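Terminal oxygenase component of carbazole 1,9a-dioxygenase (Nocardioides aromaticivorans, PDB 3GCF) probably serves as the terminal oxygenase of carbazole 1,9a-dioxygenation, taking electrons from a ferredoxin through its Rieske [2Fe-2S] cluster to a mononuclear iron where oxygen is activated. Local coordinates at residues 157-162 with 285-290; 167-172 with 300-305. All coordinates share one frame; numbering follows the deposited sequence.

Interaction 1 (157-162 with 285-290)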
loop_
_atom_site.group_PDB
_atom_site.type_symbol
_atom_site.label_atom_id
_atom_site.label_comp_id
_atom_site.label_asym_id
_atom_site.label_seq_id
_atom_site.Cartn_x
_atom_site.Cartn_y
_atom_site.Cartn_z
ATOM N N PRO A 157 -22.427 32.402 -10.635
ATOM C CA PRO A 157 -22.968 33.333 -11.629
ATOM C C PRO A 157 -21.827 33.831 -12.515
ATOM O O PRO A 157 -20.704 34.014 -12.043
ATOM C CB PRO A 157 -23.555 34.457 -10.772
ATOM C CG PRO A 157 -23.944 33.754 -9.501
ATOM C CD PRO A 157 -22.767 32.827 -9.266
ATOM N N GLY A 158 -22.114 34.036 -13.797
ATOM C CA GLY A 158 -21.100 34.520 -14.715
ATOM C C GLY A 158 -20.357 33.452 -15.502
ATOM O O GLY A 158 -19.791 33.745 -16.553
ATOM N N PHE A 159 -20.346 32.217 -15.008
ATOM C CA PHE A 159 -19.638 31.145 -15.704
ATOM C C PHE A 159 -20.159 30.921 -17.124
ATOM O O PHE A 159 -19.379 30.731 -18.060
ATOM C CB PHE A 159 -19.736 29.839 -14.906
ATOM C CG PHE A 159 -18.900 28.713 -15.468
ATOM C CD1 PHE A 159 -19.366 27.936 -16.534
ATOM C CD2 PHE A 159 -17.637 28.434 -14.937
ATOM C CE1 PHE A 159 -18.588 26.898 -17.063
ATOM C CE2 PHE A 159 -16.851 27.402 -15.458
ATOM C CZ PHE A 159 -17.330 26.630 -16.528
ATOM N N LEU A 160 -21.477 30.956 -17.287
ATOM C CA LEU A 160 -22.076 30.730 -18.593
ATOM C C LEU A 160 -22.192 31.969 -19.486
ATOM O O LEU A 160 -22.885 31.922 -20.504
ATOM C CB LEU A 160 -23.458 30.095 -18.419
ATOM C CG LEU A 160 -23.463 28.745 -17.690
ATOM C CD1 LEU A 160 -24.900 28.350 -17.343
ATOM C CD2 LEU A 160 -22.787 27.680 -18.557
ATOM N N ASP A 161 -21.520 33.066 -19.127
ATOM C CA ASP A 161 -21.591 34.284 -19.944
ATOM C C ASP A 161 -21.229 33.990 -21.395
ATOM O O ASP A 161 -20.153 33.461 -21.685
ATOM C CB ASP A 161 -20.671 35.375 -19.390
ATOM C CG ASP A 161 -21.227 36.029 -18.138
ATOM O OD1 ASP A 161 -22.345 35.659 -17.721
ATOM O OD2 ASP A 161 -20.551 36.915 -17.570
ATOM N N GLU A 162 -22.129 34.350 -22.301
ATOM C CA GLU A 162 -21.944 34.100 -23.724
ATOM C C GLU A 162 -20.846 34.932 -24.382
ATOM O O GLU A 162 -20.302 34.536 -25.412
ATOM C CB GLU A 162 -23.266 34.333 -24.474
ATOM C CG GLU A 162 -24.517 33.961 -23.675
ATOM C CD GLU A 162 -25.120 35.154 -22.920
ATOM O OE1 GLU A 162 -25.830 35.964 -23.565
ATOM O OE2 GLU A 162 -24.882 35.288 -21.694
ATOM N N ILE A 285 -11.055 35.798 -14.911
ATOM C CA ILE A 285 -11.773 35.308 -13.749
ATOM C C ILE A 285 -11.377 33.831 -13.637
ATOM O O ILE A 285 -11.296 33.131 -14.648
ATOM C CB ILE A 285 -13.300 35.444 -13.921
ATOM C CG1 ILE A 285 -13.694 36.922 -13.821
ATOM C CG2 ILE A 285 -14.032 34.624 -12.850
ATOM C CD1 ILE A 285 -15.188 37.175 -13.966
ATOM N N GLN A 286 -11.103 33.369 -12.420
ATOM C CA GLN A 286 -10.706 31.980 -12.207
ATOM C C GLN A 286 -11.760 31.158 -11.480
ATOM O O GLN A 286 -12.246 31.544 -10.421
ATOM C CB GLN A 286 -9.386 31.902 -11.426
ATOM C CG GLN A 286 -8.840 30.472 -11.280
ATOM C CD GLN A 286 -7.359 30.433 -10.902
ATOM O OE1 GLN A 286 -6.555 31.210 -11.426
ATOM N NE2 GLN A 286 -6.992 29.514 -10.009
ATOM N N TYR A 287 -12.104 30.015 -12.059
ATOM C CA TYR A 287 -13.087 29.120 -11.469
ATOM C C TYR A 287 -12.366 27.844 -11.062
ATOM O O TYR A 287 -11.410 27.427 -11.719
ATOM C CB TYR A 287 -14.180 28.780 -12.489
ATOM C CG TYR A 287 -15.031 29.958 -12.913
ATOM C CD1 TYR A 287 -16.046 30.448 -12.086
ATOM C CD2 TYR A 287 -14.815 30.593 -14.138
ATOM C CE1 TYR A 287 -16.833 31.549 -12.473
ATOM C CE2 TYR A 287 -15.593 31.693 -14.535
ATOM C CZ TYR A 287 -16.597 32.162 -13.698
ATOM O OH TYR A 287 -17.359 33.244 -14.087
ATOM N N GLU A 288 -12.816 27.225 -9.978
ATOM C CA GLU A 288 -12.208 25.990 -9.523
ATOM C C GLU A 288 -13.275 25.006 -9.086
ATOM O O GLU A 288 -14.258 25.383 -8.439
ATOM C CB GLU A 288 -11.241 26.251 -8.361
ATOM C CG GLU A 288 -10.153 27.278 -8.664
ATOM C CD GLU A 288 -8.983 27.205 -7.696
ATOM O OE1 GLU A 288 -9.185 26.835 -6.519
ATOM O OE2 GLU A 288 -7.855 27.532 -8.116
ATOM N N PHE A 289 -13.085 23.746 -9.467
ATOM C CA PHE A 289 -14.002 22.674 -9.094
ATOM C C PHE A 289 -13.162 21.645 -8.346
ATOM O O PHE A 289 -11.964 21.503 -8.608
ATOM C CB PHE A 289 -14.626 22.016 -10.328
ATOM C CG PHE A 289 -15.417 22.957 -11.196
ATOM C CD1 PHE A 289 -14.774 23.883 -12.012
ATOM C CD2 PHE A 289 -16.805 22.895 -11.222
ATOM C CE1 PHE A 289 -15.507 24.730 -12.846
ATOM C CE2 PHE A 289 -17.546 23.738 -12.053
ATOM C CZ PHE A 289 -16.897 24.655 -12.865
ATOM N N TYR A 290 -13.786 20.933 -7.417
ATOM C CA TYR A 290 -13.080 19.932 -6.631
ATOM C C TYR A 290 -13.965 18.695 -6.574
ATOM O O TYR A 290 -14.531 18.367 -5.539
ATOM C CB TYR A 290 -12.810 20.480 -5.223
ATOM C CG TYR A 290 -12.368 21.940 -5.202
ATOM C CD1 TYR A 290 -13.304 22.970 -5.270
ATOM C CD2 TYR A 290 -11.016 22.287 -5.119
ATOM C CE1 TYR A 290 -12.912 24.314 -5.252
ATOM C CE2 TYR A 290 -10.608 23.628 -5.102
ATOM C CZ TYR A 290 -11.566 24.638 -5.167
ATOM O OH TYR A 290 -11.185 25.964 -5.127
#
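Gly158 and Phe159 meet Tyr287 through their shared peptide link: Gly158 C lies 3.3 Å from Tyr287 OH. Phe159 N is equally near, but the angle is too poor for a hydrogen bond; the hydroxyl is instead hydrogen-bonded to Gln305, whose amide nitrogen also binds Gly158 O. Gly158 has a positive phi of 95°, at which any CB would be pressed against the preceding carbonyl oxygen, and it opens a type I turn closed by the bond from Asp161 N to Gly158 O, 3.2 Å.

Phe159 carries most of the contact. With its CG anti to the backbone N (chi1 -173°), the ring reaches Tyr287 edge first. Phe159 CD2 stands above the centre of the Tyr287 ring and is 3.6 Å from Tyr287 CG; centroids 4.9 Å apart and planes at 67° make this a T-shaped (edge-to-face) pair. Further out, Phe159 CE2 comes within 3.8 Å of Phe289 CZ, the two side chains meeting tip to tip and completing an aromatic cluster. An alanine in place of Tyr287 would probably leave Phe159 CD2 without the ring face it rests on, and Gln305 OE1 without its hydroxyl mate.

The turn belongs to the connection between strands 138-143 and 164-173. Phe140 of strand 138-143 touches both Phe159 and Phe289, while strand 285-292 runs between strands 273-277 and 298-307. Because Tyr287 and Phe289, two apart on that strand, both meet Phe159, the loop packs on the face of the seven-stranded antiparallel sheet that bears them, with the side chain of Tyr287 about 14 Å from the iron(II) ion.

Interaction 2 (167-172 with 300-305)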
loop_
_atom_site.group_PDB
_atom_site.type_symbol
_atom_site.label_atom_id
_atom_site.label_comp_id
_atom_site.label_asym_id
_atom_site.label_seq_id
_atom_site.Cartn_x
_atom_site.Cartn_y
_atom_site.Cartn_z
ATOM N N LEU A 167 -10.872 28.450 -20.727
ATOM C CA LEU A 167 -9.806 27.489 -20.961
ATOM C C LEU A 167 -9.322 27.018 -19.597
ATOM O O LEU A 167 -9.199 27.817 -18.669
ATOM C CB LEU A 167 -8.656 28.153 -21.719
ATOM C CG LEU A 167 -8.996 28.634 -23.131
ATOM C CD1 LEU A 167 -7.905 29.572 -23.621
ATOM C CD2 LEU A 167 -9.162 27.437 -24.068
ATOM N N GLY A 168 -9.064 25.725 -19.466
ATOM C CA GLY A 168 -8.598 25.223 -18.189
ATOM C C GLY A 168 -7.869 23.897 -18.257
ATOM O O GLY A 168 -7.600 23.369 -19.333
ATOM N N ILE A 169 -7.530 23.374 -17.085
ATOM C CA ILE A 169 -6.852 22.093 -16.968
ATOM C C ILE A 169 -7.423 21.420 -15.738
ATOM O O ILE A 169 -8.129 22.049 -14.949
ATOM C CB ILE A 169 -5.330 22.255 -16.771
ATOM C CG1 ILE A 169 -5.055 23.107 -15.525
ATOM C CG2 ILE A 169 -4.704 22.870 -18.021
ATOM C CD1 ILE A 169 -3.601 23.219 -15.160
ATOM N N ARG A 170 -7.130 20.136 -15.585
ATOM C CA ARG A 170 -7.598 19.379 -14.431
ATOM C C ARG A 170 -6.469 18.466 -14.021
ATOM O O ARG A 170 -5.610 18.132 -14.838
ATOM C CB ARG A 170 -8.839 18.549 -14.783
ATOM C CG ARG A 170 -8.624 17.480 -15.862
ATOM C CD ARG A 170 -9.961 16.863 -16.284
ATOM N NE ARG A 170 -9.830 15.844 -17.325
ATOM C CZ ARG A 170 -9.696 14.540 -17.092
ATOM N NH1 ARG A 170 -9.671 14.072 -15.847
ATOM N NH2 ARG A 170 -9.608 13.695 -18.111
ATOM N N ARG A 171 -6.461 18.079 -12.753
ATOM C CA ARG A 171 -5.438 17.188 -12.236
ATOM C C ARG A 171 -6.013 16.529 -10.992
ATOM O O ARG A 171 -6.984 17.019 -10.409
ATOM C CB ARG A 171 -4.170 17.972 -11.873
ATOM C CG ARG A 171 -4.242 18.674 -10.515
ATOM C CD ARG A 171 -3.011 19.531 -10.244
ATOM N NE ARG A 171 -3.147 20.886 -10.768
ATOM C CZ ARG A 171 -2.185 21.803 -10.719
ATOM N NH1 ARG A 171 -1.014 21.504 -10.175
ATOM N NH2 ARG A 171 -2.396 23.023 -11.201
ATOM N N THR A 172 -5.405 15.421 -10.594
ATOM C CA THR A 172 -5.818 14.666 -9.419
ATOM C C THR A 172 -5.069 15.178 -8.192
ATOM O O THR A 172 -3.881 15.461 -8.273
ATOM C CB THR A 172 -5.502 13.168 -9.619
ATOM O OG1 THR A 172 -6.230 12.681 -10.755
ATOM C CG2 THR A 172 -5.880 12.356 -8.380
ATOM N N TYR A 300 -9.110 18.346 -9.367
ATOM C CA TYR A 300 -9.031 19.795 -9.285
ATOM C C TYR A 300 -9.065 20.417 -10.679
ATOM O O TYR A 300 -8.155 20.209 -11.475
ATOM C CB TYR A 300 -7.738 20.146 -8.540
ATOM C CG TYR A 300 -7.342 21.606 -8.463
ATOM C CD1 TYR A 300 -8.285 22.612 -8.241
ATOM C CD2 TYR A 300 -5.994 21.972 -8.545
ATOM C CE1 TYR A 300 -7.890 23.950 -8.101
ATOM C CE2 TYR A 300 -5.590 23.295 -8.405
ATOM C CZ TYR A 300 -6.537 24.280 -8.184
ATOM O OH TYR A 300 -6.115 25.584 -8.047
ATOM N N PHE A 301 -10.134 21.156 -10.974
ATOM C CA PHE A 301 -10.278 21.835 -12.263
ATOM C C PHE A 301 -9.978 23.316 -12.059
ATOM O O PHE A 301 -10.433 23.918 -11.090
ATOM C CB PHE A 301 -11.714 21.741 -12.811
ATOM C CG PHE A 301 -12.113 20.376 -13.319
ATOM C CD1 PHE A 301 -12.346 19.323 -12.438
ATOM C CD2 PHE A 301 -12.314 20.164 -14.683
ATOM C CE1 PHE A 301 -12.779 18.077 -12.905
ATOM C CE2 PHE A 301 -12.746 18.918 -15.169
ATOM C CZ PHE A 301 -12.982 17.871 -14.275
ATOM N N GLN A 302 -9.215 23.899 -12.974
ATOM C CA GLN A 302 -8.911 25.318 -12.922
ATOM C C GLN A 302 -9.349 25.832 -14.282
ATOM O O GLN A 302 -8.838 25.373 -15.296
ATOM C CB GLN A 302 -7.415 25.554 -12.746
ATOM C CG GLN A 302 -6.864 25.140 -11.405
ATOM C CD GLN A 302 -5.364 25.004 -11.441
ATOM O OE1 GLN A 302 -4.832 24.081 -12.054
ATOM N NE2 GLN A 302 -4.667 25.930 -10.796
ATOM N N VAL A 303 -10.291 26.770 -14.308
ATOM C CA VAL A 303 -10.788 27.300 -15.575
ATOM C C VAL A 303 -10.742 28.817 -15.591
ATOM O O VAL A 303 -11.306 29.481 -14.718
ATOM C CB VAL A 303 -12.244 26.847 -15.841
ATOM C CG1 VAL A 303 -12.630 27.149 -17.286
ATOM C CG2 VAL A 303 -12.391 25.362 -15.554
ATOM N N LEU A 304 -10.066 29.362 -16.595
ATOM C CA LEU A 304 -9.934 30.804 -16.727
ATOM C C LEU A 304 -10.937 31.348 -17.736
ATOM O O LEU A 304 -11.118 30.785 -18.814
ATOM C CB LEU A 304 -8.504 31.153 -17.145
ATOM C CG LEU A 304 -7.424 30.686 -16.156
ATOM C CD1 LEU A 304 -6.065 31.200 -16.607
ATOM C CD2 LEU A 304 -7.739 31.190 -14.752
ATOM N N GLN A 305 -11.591 32.446 -17.369
ATOM C CA GLN A 305 -12.599 33.074 -18.213
ATOM C C GLN A 305 -12.187 34.462 -18.680
ATOM O O GLN A 305 -11.863 35.335 -17.876
ATOM C CB GLN A 305 -13.920 33.168 -17.456
ATOM C CG GLN A 305 -15.023 33.918 -18.187
ATOM C CD GLN A 305 -16.308 33.947 -17.382
ATOM O OE1 GLN A 305 -16.312 34.366 -16.227
ATOM N NE2 GLN A 305 -17.400 33.496 -17.982
HETATM O O HOH W 1 -5.808 21.351 -12.144
#
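Gln302 OE1 receives two hydrogen bonds: one from Arg171 NH2 at 2.8 Å, nearly straight (164°) and within the guanidinium plane, and one from a water 2.9 Å away. That water also accepts from Arg171 NE and donates to Tyr300 O at 2.7 Å, so the guanidinium edge is tied to the neighbouring strand twice, directly and through water. A bend at chi3 (88°) turns Arg171 NE back toward that strand, and a salt bridge to Asp335 engages the other terminal nitrogen. Ile169 CD1 packs alongside, 3.5 Å from Gln302 OE1.

Six backbone bonds join the strands as a regular antiparallel ladder, Leu167 with Leu304, Ile169 with Gln302 and Arg171 with Tyr300 being the hydrogen-bonded pairs. Strand 164-173 is an outermost strand, within this chain, of the sheet in the Bet v 1-like catalytic domain, and helix 311-331 covers the face bearing Leu167 and Leu304.

On the face bearing Arg170 and Phe301, Arg170 CB sits 3.9 Å from the centroid of the Phe301 ring, a CH-pi contact 12° off the normal. Gly168 lies opposite Val303, their CA atoms only 4.0 Å apart; a CB on Gly168 would collide with Gln302 O.

From the N terminus the segments come in the order 157-162, 167-172, 285-290 and 300-305, so the two contacts cross. Interaction 1 closes a loop over 122 intervening residues and interaction 2 one over 127. Both loops contain the iron ligands His189 and His193; the third, Asp337, follows later. Strands 285-292 and 298-307 are consecutive in the chain and adjacent in the sheet. Interaction 1 thus sets the turn before strand 164-173 against strand 285-292, its next neighbour but one across the sheet, and interaction 2 adds strand 164-173 as an outermost strand of the sheet within this chain. A probable hydrogen bond, Glu288 OE2 to Tyr300 OH at 2.6 Å, joins the contacts near the iron site.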